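PDB 3ALJ: 2-methyl-3-hydroxypyridine-5-carboxylic acid oxygenase from Mesorhizobium loti, which probably uses bound FAD and molecular oxygen to oxygenate and open the ring of 2-methyl-3-hydroxypyridine-5-carboxylic acid. Local coordinates for residues L182-L191 against F251-L262; V306-E317 against R367-Y375. All coordinates share one frame; numbering follows the deposited sequence.

Contact 1: L182-L191 against F251-L262; sequences LIVPRMKKEL and FLEPCLIEAAKL
V184 lies over A259 of helix 253-260, its CG1 3.7 Å from A259 CA, where the two backbones come nearest. L182, two residues back on the same strand face, reaches the same alanine with CD1, 3.7 Å from A259 CB. L262, just past the helix, slides by L182 in the opposite direction and lays CD1 3.6 Å from I183 O. The strand end and the helix axis cross at 122° and approach to 7.7 Å. Strand 170-185 belongs to the large mixed sheet of this FAD-binding fold, and the helix packs on one face of it: V184 and L222 of neighbouring strand 221-228 both face the helix, and L252 touches I212 and Y214 of strand 211-216. M187 continues the contact beyond the strand. Its CB sits 4.0 Å from P254 CB and equally near C255 SG; CG stays over the same sulfur and P254 C; the bend at chi2 (-57°) carries SD on along the helix toward its C-terminal end, to E258 CG, 4.1 Å away, crossing that side chain at about a right angle; a second bend at chi3 (-74°) sets CE beside the E190 carboxylate of its own segment. E258 also packs CB against P185 CD, while its carboxylate turns to a salt bridge with K261 NZ. At the other end of the helix L191 pushes CD2 between F251 O and C255 SG, and E190 rests CB on P254 CB at 3.8 Å. No direct hydrogen bond joins the segments, but one water donates to both L191 O and F251 O, the latter at 2.7 Å.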
loop_
_atom_site.group_PDB
_atom_site.type_symbol
_atom_site.label_atom_id
_atom_site.label_comp_id
_atom_site.label_asym_id
_atom_site.label_seq_id
_atom_site.Cartn_x
_atom_site.Cartn_y
_atom_site.Cartn_z
ATOM N N LEU A 182 4.455 9.897 9.636
ATOM C CA LEU A 182 3.997 11.282 9.691
ATOM C C LEU A 182 4.473 12.020 8.441
ATOM O O LEU A 182 5.455 11.661 7.777
ATOM C CB LEU A 182 4.655 12.043 10.869
ATOM C CG LEU A 182 4.640 11.332 12.192
ATOM C CD1 LEU A 182 5.476 11.916 13.295
ATOM C CD2 LEU A 182 3.235 11.375 12.722
ATOM N N ILE A 183 3.706 13.093 8.098
ATOM C CA ILE A 183 4.103 14.113 7.148
ATOM C C ILE A 183 4.457 15.355 7.878
ATOM O O ILE A 183 3.625 15.884 8.689
ATOM C CB ILE A 183 3.021 14.362 6.072
ATOM C CG1 ILE A 183 2.518 13.093 5.344
ATOM C CG2 ILE A 183 3.485 15.425 5.087
ATOM C CD1 ILE A 183 3.681 12.286 4.594
ATOM N N VAL A 184 5.654 15.861 7.594
ATOM C CA VAL A 184 6.143 17.160 8.118
ATOM C C VAL A 184 6.693 17.978 6.956
ATOM O O VAL A 184 6.927 17.515 5.841
ATOM C CB VAL A 184 7.229 16.997 9.213
ATOM C CG1 VAL A 184 6.598 16.222 10.384
ATOM C CG2 VAL A 184 8.437 16.204 8.654
ATOM N N PRO A 185 6.893 19.284 7.145
ATOM C CA PRO A 185 7.599 20.079 6.158
ATOM C C PRO A 185 9.025 19.581 5.899
ATOM O O PRO A 185 9.639 18.983 6.817
ATOM C CB PRO A 185 7.613 21.517 6.807
ATOM C CG PRO A 185 6.593 21.476 7.817
ATOM C CD PRO A 185 6.540 20.055 8.356
ATOM N N ARG A 186 9.480 19.775 4.659
ATOM C CA ARG A 186 10.846 19.389 4.309
ATOM C C ARG A 186 11.956 20.041 5.148
ATOM O O ARG A 186 12.959 19.389 5.397
ATOM C CB ARG A 186 11.104 19.697 2.862
ATOM C CG ARG A 186 10.256 18.821 1.871
ATOM C CD ARG A 186 10.804 17.381 1.695
ATOM N NE ARG A 186 12.209 17.288 1.330
ATOM C CZ ARG A 186 12.680 17.317 0.098
ATOM N NH1 ARG A 186 11.925 17.428 -1.015
ATOM N NH2 ARG A 186 13.984 17.166 -0.046
ATOM N N MET A 187 11.758 21.314 5.551
ATOM C CA MET A 187 12.779 22.079 6.282
ATOM C C MET A 187 14.132 21.990 5.574
ATOM O O MET A 187 15.158 21.859 6.249
ATOM C CB MET A 187 12.909 21.583 7.736
ATOM C CG MET A 187 11.550 21.399 8.516
ATOM S SD MET A 187 10.630 22.947 8.514
ATOM C CE MET A 187 11.628 23.918 9.751
ATOM N N LYS A 188 14.135 22.042 4.246
ATOM C CA LYS A 188 15.348 21.557 3.575
ATOM C C LYS A 188 16.521 22.493 3.884
ATOM O O LYS A 188 17.629 21.969 4.115
ATOM C CB LYS A 188 15.152 21.302 2.063
ATOM C CG LYS A 188 16.314 20.548 1.318
ATOM C CD LYS A 188 15.944 20.403 -0.162
ATOM C CE LYS A 188 17.079 20.063 -1.032
ATOM N NZ LYS A 188 16.603 20.104 -2.468
ATOM N N LYS A 189 16.283 23.811 3.952
ATOM C CA LYS A 189 17.345 24.785 4.205
ATOM C C LYS A 189 17.926 24.467 5.583
ATOM O O LYS A 189 19.164 24.471 5.762
ATOM C CB LYS A 189 16.752 26.224 4.144
ATOM C CG LYS A 189 17.676 27.352 4.706
ATOM C CD LYS A 189 17.088 27.985 5.997
ATOM C CE LYS A 189 18.135 28.854 6.752
ATOM N NZ LYS A 189 19.059 27.941 7.535
ATOM N N GLU A 190 17.051 24.241 6.585
ATOM C CA GLU A 190 17.486 24.038 7.963
ATOM C C GLU A 190 18.256 22.715 8.158
ATOM O O GLU A 190 18.979 22.556 9.091
ATOM C CB GLU A 190 16.300 24.067 8.898
ATOM C CG GLU A 190 15.607 25.390 8.931
ATOM C CD GLU A 190 14.395 25.479 8.017
ATOM O OE1 GLU A 190 14.310 24.990 6.837
ATOM O OE2 GLU A 190 13.446 26.085 8.548
ATOM N N LEU A 191 18.086 21.781 7.225
ATOM C CA LEU A 191 18.856 20.536 7.307
ATOM C C LEU A 191 20.335 20.748 6.877
ATOM O O LEU A 191 21.181 19.902 7.156
ATOM C CB LEU A 191 18.243 19.418 6.452
ATOM C CG LEU A 191 16.846 18.981 6.995
ATOM C CD1 LEU A 191 16.429 17.901 5.982
ATOM C CD2 LEU A 191 16.825 18.476 8.417
ATOM N N PHE A 251 20.715 15.195 13.159
ATOM C CA PHE A 251 20.736 15.843 11.877
ATOM C C PHE A 251 19.306 16.092 11.289
ATOM O O PHE A 251 19.143 16.831 10.285
ATOM C CB PHE A 251 21.605 15.051 10.917
ATOM C CG PHE A 251 21.398 13.594 11.079
ATOM C CD1 PHE A 251 22.305 12.861 11.850
ATOM C CD2 PHE A 251 20.277 12.944 10.541
ATOM C CE1 PHE A 251 22.067 11.487 12.149
ATOM C CE2 PHE A 251 20.045 11.590 10.813
ATOM C CZ PHE A 251 20.894 10.853 11.603
ATOM N N LEU A 252 18.302 15.410 11.895
ATOM C CA LEU A 252 16.885 15.709 11.500
ATOM C C LEU A 252 16.126 16.558 12.509
ATOM O O LEU A 252 14.914 16.694 12.378
ATOM C CB LEU A 252 16.119 14.311 11.332
ATOM C CG LEU A 252 16.589 13.429 10.174
ATOM C CD1 LEU A 252 15.607 12.224 10.042
ATOM C CD2 LEU A 252 16.482 14.268 8.936
ATOM N N GLU A 253 16.819 17.160 13.486
ATOM C CA GLU A 253 16.105 17.933 14.489
ATOM C C GLU A 253 15.104 18.948 13.923
ATOM O O GLU A 253 13.984 18.987 14.445
ATOM C CB GLU A 253 17.098 18.641 15.426
ATOM C CG GLU A 253 16.385 19.541 16.465
ATOM C CD GLU A 253 17.445 20.102 17.444
ATOM O OE1 GLU A 253 18.637 20.212 17.055
ATOM O OE2 GLU A 253 17.090 20.312 18.627
ATOM N N PRO A 254 15.380 19.722 12.872
ATOM C CA PRO A 254 14.332 20.704 12.385
ATOM C C PRO A 254 12.988 20.005 12.023
ATOM O O PRO A 254 11.896 20.410 12.479
ATOM C CB PRO A 254 14.988 21.359 11.187
ATOM C CG PRO A 254 16.526 21.178 11.466
ATOM C CD PRO A 254 16.648 19.822 12.144
ATOM N N CYS A 255 13.106 18.833 11.354
ATOM C CA CYS A 255 11.901 18.035 11.023
ATOM C C CYS A 255 11.304 17.348 12.203
ATOM O O CYS A 255 10.031 17.284 12.215
ATOM C CB CYS A 255 12.349 16.978 9.987
ATOM S SG CYS A 255 13.006 17.688 8.434
ATOM N N LEU A 256 12.097 16.825 13.136
ATOM C CA LEU A 256 11.585 16.182 14.316
ATOM C C LEU A 256 10.810 17.178 15.219
ATOM O O LEU A 256 9.803 16.794 15.827
ATOM C CB LEU A 256 12.618 15.418 15.095
ATOM C CG LEU A 256 13.221 14.210 14.297
ATOM C CD1 LEU A 256 14.529 13.789 15.013
ATOM C CD2 LEU A 256 12.209 13.134 14.248
ATOM N N ILE A 257 11.288 18.433 15.257
ATOM C CA ILE A 257 10.547 19.412 16.079
ATOM C C ILE A 257 9.172 19.575 15.446
ATOM O O ILE A 257 8.169 19.648 16.188
ATOM C CB ILE A 257 11.366 20.742 16.106
ATOM C CG1 ILE A 257 12.549 20.554 17.065
ATOM C CG2 ILE A 257 10.452 21.956 16.544
ATOM C CD1 ILE A 257 13.590 21.705 16.974
ATOM N N GLU A 258 9.056 19.638 14.089
ATOM C CA GLU A 258 7.725 19.726 13.460
ATOM C C GLU A 258 6.915 18.480 13.737
ATOM O O GLU A 258 5.703 18.541 14.043
ATOM C CB GLU A 258 7.763 20.005 11.967
ATOM C CG GLU A 258 8.639 21.270 11.662
ATOM C CD GLU A 258 8.046 22.527 12.318
ATOM O OE1 GLU A 258 6.817 22.650 12.350
ATOM O OE2 GLU A 258 8.858 23.352 12.881
ATOM N N ALA A 259 7.580 17.308 13.768
ATOM C CA ALA A 259 6.832 16.076 14.050
ATOM C C ALA A 259 6.207 15.973 15.385
ATOM O O ALA A 259 5.102 15.395 15.593
ATOM C CB ALA A 259 7.764 14.829 13.810
ATOM N N ALA A 260 6.952 16.528 16.364
ATOM C CA ALA A 260 6.520 16.477 17.743
ATOM C C ALA A 260 5.257 17.337 18.007
ATOM O O ALA A 260 4.607 17.043 19.032
ATOM C CB ALA A 260 7.703 16.899 18.672
ATOM N N LYS A 261 4.935 18.246 17.100
ATOM C CA LYS A 261 3.657 19.047 17.207
ATOM C C LYS A 261 2.408 18.256 16.841
ATOM O O LYS A 261 1.284 18.754 17.063
ATOM C CB LYS A 261 3.740 20.238 16.294
ATOM C CG LYS A 261 4.906 21.131 16.680
ATOM C CD LYS A 261 5.000 22.200 15.669
ATOM C CE LYS A 261 6.085 23.231 16.130
ATOM N NZ LYS A 261 6.375 24.147 15.040
ATOM N N LEU A 262 2.552 17.080 16.223
ATOM C CA LEU A 262 1.423 16.345 15.677
ATOM C C LEU A 262 0.781 15.458 16.731
ATOM O O LEU A 262 1.256 14.365 17.105
ATOM C CB LEU A 262 1.907 15.496 14.441
ATOM C CG LEU A 262 2.474 16.273 13.235
ATOM C CD1 LEU A 262 3.134 15.347 12.166
ATOM C CD2 LEU A 262 1.311 17.029 12.559
HETATM O O HOH W 1 21.184 18.310 9.399
#

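Contact 2: V306-E317 against R367-Y375; sequences VNAFSLSQDLEE and RYDPLRRVY
Q313, late in helix 300-314, meets a small antiparallel hairpin, strands 368-369 and 374-375, whose bend holds a G1 beta bulge at R373 and V374 facing D369 and an Asx turn in which L371 N donates to D369 OD1. One direct hydrogen bond crosses: Q313 NE2 to P370 O, 2.9 Å, N-H...O angle 151°, the donor tilted from the carbonyl plane. The same amide stacks on one face of the R373 guanidinium, the planes 25° apart, with Q313 CB 3.5 Å from R373 NH1. Replacing Q313 by an alanine would probably leave P370 O without this donor and the R373 guanidinium without its stacking partner. Apolar contacts lie earlier along the helix. F309, CG anti to N (chi1 -170°), brings CE2 to L371 CD2 at 3.6 Å, and V306 CG1 meets the Y368 ring at its edge. One water donates to S310 OG and Q313 OE1 and bonds Y368 OH; R331 NH2 of helix 321-349 donates to the same OE1. Two others, in the guanidinium plane, join R373 to E317: one of them accepts from R373 NH2 at 2.8 Å and donates to E317 OE2 at 2.7 Å.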
loop_
_atom_site.group_PDB
_atom_site.type_symbol
_atom_site.label_atom_id
_atom_site.label_comp_id
_atom_site.label_asym_id
_atom_site.label_seq_id
_atom_site.Cartn_x
_atom_site.Cartn_y
_atom_site.Cartn_z
ATOM N N VAL A 306 -1.962 -4.144 -8.493
ATOM C CA VAL A 306 -1.729 -5.168 -9.608
ATOM C C VAL A 306 -2.846 -6.193 -9.594
ATOM O O VAL A 306 -3.360 -6.522 -10.645
ATOM C CB VAL A 306 -0.359 -5.812 -9.468
ATOM C CG1 VAL A 306 -0.227 -7.072 -10.348
ATOM C CG2 VAL A 306 0.721 -4.778 -9.945
ATOM N N ASN A 307 -3.198 -6.725 -8.429
ATOM C CA ASN A 307 -4.265 -7.777 -8.390
ATOM C C ASN A 307 -5.609 -7.251 -8.745
ATOM O O ASN A 307 -6.305 -7.930 -9.523
ATOM C CB ASN A 307 -4.215 -8.462 -7.021
ATOM C CG ASN A 307 -2.924 -9.194 -6.747
ATOM O OD1 ASN A 307 -2.568 -9.473 -5.529
ATOM N ND2 ASN A 307 -2.239 -9.502 -7.729
ATOM N N ALA A 308 -5.931 -6.024 -8.353
ATOM C CA ALA A 308 -7.220 -5.490 -8.725
ATOM C C ALA A 308 -7.277 -5.237 -10.219
ATOM O O ALA A 308 -8.289 -5.504 -10.931
ATOM C CB ALA A 308 -7.479 -4.232 -7.941
ATOM N N PHE A 309 -6.177 -4.693 -10.795
ATOM C CA PHE A 309 -6.224 -4.454 -12.220
ATOM C C PHE A 309 -6.225 -5.734 -12.985
ATOM O O PHE A 309 -6.961 -5.823 -14.010
ATOM C CB PHE A 309 -4.925 -3.604 -12.596
ATOM C CG PHE A 309 -4.954 -3.080 -14.021
ATOM C CD1 PHE A 309 -5.627 -1.898 -14.306
ATOM C CD2 PHE A 309 -4.368 -3.863 -15.032
ATOM C CE1 PHE A 309 -5.686 -1.444 -15.624
ATOM C CE2 PHE A 309 -4.395 -3.416 -16.380
ATOM C CZ PHE A 309 -5.068 -2.262 -16.665
ATOM N N SER A 310 -5.479 -6.717 -12.519
ATOM C CA SER A 310 -5.409 -8.037 -13.170
ATOM C C SER A 310 -6.774 -8.718 -13.154
ATOM O O SER A 310 -7.119 -9.441 -14.123
ATOM C CB SER A 310 -4.413 -8.952 -12.481
ATOM O OG SER A 310 -3.097 -8.370 -12.662
ATOM N N LEU A 311 -7.550 -8.541 -12.105
ATOM C CA LEU A 311 -8.955 -9.083 -12.037
ATOM C C LEU A 311 -9.703 -8.587 -13.226
ATOM O O LEU A 311 -10.454 -9.369 -13.918
ATOM C CB LEU A 311 -9.601 -8.648 -10.648
ATOM C CG LEU A 311 -11.050 -9.169 -10.519
ATOM C CD1 LEU A 311 -11.150 -10.672 -10.494
ATOM C CD2 LEU A 311 -11.554 -8.593 -9.194
ATOM N N SER A 312 -9.651 -7.291 -13.462
ATOM C CA SER A 312 -10.344 -6.685 -14.617
ATOM C C SER A 312 -9.936 -7.295 -15.937
ATOM O O SER A 312 -10.795 -7.489 -16.818
ATOM C CB SER A 312 -10.261 -5.123 -14.624
ATOM O OG SER A 312 -9.033 -4.611 -15.156
ATOM N N GLN A 313 -8.651 -7.589 -16.065
ATOM C CA GLN A 313 -8.145 -8.228 -17.307
ATOM C C GLN A 313 -8.752 -9.602 -17.487
ATOM O O GLN A 313 -9.260 -9.906 -18.607
ATOM C CB GLN A 313 -6.642 -8.357 -17.250
ATOM C CG GLN A 313 -5.874 -7.013 -17.309
ATOM C CD GLN A 313 -4.406 -7.287 -17.159
ATOM O OE1 GLN A 313 -3.937 -8.094 -16.342
ATOM N NE2 GLN A 313 -3.628 -6.542 -17.951
ATOM N N ASP A 314 -8.823 -10.424 -16.447
ATOM C CA ASP A 314 -9.332 -11.773 -16.634
ATOM C C ASP A 314 -10.826 -11.770 -16.865
ATOM O O ASP A 314 -11.277 -12.788 -17.517
ATOM C CB ASP A 314 -8.942 -12.621 -15.420
ATOM C CG ASP A 314 -7.605 -13.204 -15.543
ATOM O OD1 ASP A 314 -7.524 -14.204 -16.296
ATOM O OD2 ASP A 314 -6.599 -12.843 -14.879
ATOM N N LEU A 315 -11.554 -10.710 -16.509
ATOM C CA LEU A 315 -12.991 -10.611 -16.707
ATOM C C LEU A 315 -13.278 -10.237 -18.149
ATOM O O LEU A 315 -14.470 -10.179 -18.528
ATOM C CB LEU A 315 -13.652 -9.615 -15.715
ATOM C CG LEU A 315 -13.693 -10.276 -14.332
ATOM C CD1 LEU A 315 -13.850 -9.107 -13.307
ATOM C CD2 LEU A 315 -14.913 -11.264 -14.236
ATOM N N GLU A 316 -12.241 -10.009 -18.998
ATOM C CA GLU A 316 -12.487 -9.633 -20.412
ATOM C C GLU A 316 -12.286 -10.869 -21.260
ATOM O O GLU A 316 -12.215 -10.667 -22.506
ATOM C CB GLU A 316 -11.427 -8.532 -20.877
ATOM C CG GLU A 316 -11.695 -7.180 -20.294
ATOM C CD GLU A 316 -13.109 -6.750 -20.670
ATOM O OE1 GLU A 316 -13.399 -6.569 -21.881
ATOM O OE2 GLU A 316 -13.974 -6.644 -19.783
ATOM N N GLU A 317 -12.140 -12.067 -20.711
ATOM C CA GLU A 317 -11.827 -13.223 -21.561
ATOM C C GLU A 317 -13.005 -13.961 -22.173
ATOM O O GLU A 317 -12.798 -14.974 -22.875
ATOM C CB GLU A 317 -10.919 -14.222 -20.904
ATOM C CG GLU A 317 -9.606 -13.621 -20.437
ATOM C CD GLU A 317 -8.583 -13.544 -21.524
ATOM O OE1 GLU A 317 -8.722 -14.261 -22.562
ATOM O OE2 GLU A 317 -7.617 -12.804 -21.328
ATOM N N ARG A 367 9.286 -5.289 -10.675
ATOM C CA ARG A 367 9.602 -5.448 -12.090
ATOM C C ARG A 367 8.452 -5.851 -12.928
ATOM O O ARG A 367 8.474 -5.677 -14.180
ATOM C CB ARG A 367 10.748 -6.464 -12.253
ATOM C CG ARG A 367 12.092 -5.870 -11.761
ATOM C CD ARG A 367 13.208 -6.904 -11.860
ATOM N NE ARG A 367 13.366 -7.144 -13.273
ATOM C CZ ARG A 367 13.165 -8.303 -13.854
ATOM N NH1 ARG A 367 12.923 -9.432 -13.141
ATOM N NH2 ARG A 367 13.209 -8.287 -15.174
ATOM N N TYR A 368 7.388 -6.481 -12.331
ATOM C CA TYR A 368 6.276 -6.954 -13.102
ATOM C C TYR A 368 5.523 -5.803 -13.732
ATOM O O TYR A 368 5.162 -4.795 -13.069
ATOM C CB TYR A 368 5.326 -7.773 -12.163
ATOM C CG TYR A 368 4.141 -8.325 -12.928
ATOM C CD1 TYR A 368 4.365 -9.257 -13.997
ATOM C CD2 TYR A 368 2.849 -7.850 -12.691
ATOM C CE1 TYR A 368 3.278 -9.734 -14.725
ATOM C CE2 TYR A 368 1.773 -8.377 -13.379
ATOM C CZ TYR A 368 2.006 -9.280 -14.461
ATOM O OH TYR A 368 0.938 -9.777 -15.198
ATOM N N ASP A 369 5.247 -5.888 -15.066
ATOM C CA ASP A 369 4.376 -4.918 -15.732
ATOM C C ASP A 369 2.999 -5.557 -15.944
ATOM O O ASP A 369 2.843 -6.422 -16.803
ATOM C CB ASP A 369 4.954 -4.605 -17.120
ATOM C CG ASP A 369 3.993 -3.795 -17.886
ATOM O OD1 ASP A 369 3.104 -3.139 -17.335
ATOM O OD2 ASP A 369 4.131 -3.716 -19.108
ATOM N N PRO A 370 1.977 -5.145 -15.198
ATOM C CA PRO A 370 0.685 -5.727 -15.362
ATOM C C PRO A 370 0.059 -5.397 -16.705
ATOM O O PRO A 370 -0.888 -6.144 -17.094
ATOM C CB PRO A 370 -0.122 -5.055 -14.181
ATOM C CG PRO A 370 0.581 -3.738 -14.022
ATOM C CD PRO A 370 2.027 -4.086 -14.191
ATOM N N LEU A 371 0.461 -4.346 -17.450
ATOM C CA LEU A 371 -0.256 -3.991 -18.722
ATOM C C LEU A 371 0.164 -5.018 -19.789
ATOM O O LEU A 371 -0.715 -5.571 -20.511
ATOM C CB LEU A 371 0.141 -2.563 -19.093
ATOM C CG LEU A 371 -0.078 -1.463 -18.010
ATOM C CD1 LEU A 371 0.035 -0.106 -18.707
ATOM C CD2 LEU A 371 -1.489 -1.680 -17.478
ATOM N N ARG A 372 1.457 -5.260 -19.894
ATOM C CA ARG A 372 1.986 -6.263 -20.870
ATOM C C ARG A 372 2.098 -7.638 -20.339
ATOM O O ARG A 372 2.327 -8.616 -21.133
ATOM C CB ARG A 372 3.397 -5.920 -21.335
ATOM C CG ARG A 372 3.315 -4.660 -22.176
ATOM C CD ARG A 372 4.667 -4.226 -22.700
ATOM N NE ARG A 372 5.189 -5.264 -23.555
ATOM C CZ ARG A 372 6.440 -5.676 -23.447
ATOM N NH1 ARG A 372 7.229 -5.040 -22.590
ATOM N NH2 ARG A 372 6.913 -6.629 -24.267
ATOM N N ARG A 373 1.951 -7.837 -19.018
ATOM C CA ARG A 373 2.063 -9.143 -18.389
ATOM C C ARG A 373 3.449 -9.767 -18.561
ATOM O O ARG A 373 3.612 -10.970 -18.804
ATOM C CB ARG A 373 0.928 -10.160 -18.870
ATOM C CG ARG A 373 -0.440 -9.511 -18.806
ATOM C CD ARG A 373 -1.444 -10.585 -19.289
ATOM N NE ARG A 373 -2.642 -9.857 -19.657
ATOM C CZ ARG A 373 -3.880 -10.422 -19.571
ATOM N NH1 ARG A 373 -4.891 -9.654 -19.993
ATOM N NH2 ARG A 373 -3.976 -11.683 -19.082
ATOM N N VAL A 374 4.495 -8.928 -18.451
ATOM C CA VAL A 374 5.911 -9.451 -18.482
ATOM C C VAL A 374 6.672 -8.776 -17.417
ATOM O O VAL A 374 6.153 -7.745 -16.854
ATOM C CB VAL A 374 6.579 -9.050 -19.845
ATOM C CG1 VAL A 374 5.787 -9.807 -21.045
ATOM C CG2 VAL A 374 6.595 -7.545 -20.057
ATOM N N TYR A 375 7.872 -9.254 -17.133
ATOM C CA TYR A 375 8.804 -8.579 -16.200
ATOM C C TYR A 375 9.703 -7.675 -17.003
ATOM O O TYR A 375 10.215 -8.114 -18.100
ATOM C CB TYR A 375 9.620 -9.621 -15.444
ATOM C CG TYR A 375 8.780 -10.432 -14.504
ATOM C CD1 TYR A 375 8.041 -11.544 -14.949
ATOM C CD2 TYR A 375 8.587 -9.955 -13.230
ATOM C CE1 TYR A 375 7.207 -12.216 -14.044
ATOM C CE2 TYR A 375 7.797 -10.629 -12.293
ATOM C CZ TYR A 375 7.166 -11.767 -12.681
ATOM O OH TYR A 375 6.380 -12.518 -11.788
HETATM O O HOH W 2 -1.503 -8.597 -14.906
HETATM O O HOH W 3 -7.796 -9.822 -20.923
HETATM O O HOH W 4 -6.571 -12.661 -18.850
#

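How the contacts relate
Contacts 1 and 2 lie on opposite sides of the chain's centre, about 39 Å apart between centres, and share no helix or strand. Both are partly buried; contact 1 is farther out, about 24 Å from the centre of the chain against about 17 Å for contact 2. In contact 1 a helix lies on a margin of the seven-stranded sheet, and the pairing is almost wholly apolar. Contact 2 joins the helix 300-314 to a C-terminal hairpin, with a direct hydrogen bond from a side-chain amide, a stacked guanidinium and bridging waters beside a smaller apolar patch. Neither touches FAD: the side chains of I183 and V306 are about 11 and 10 Å from it.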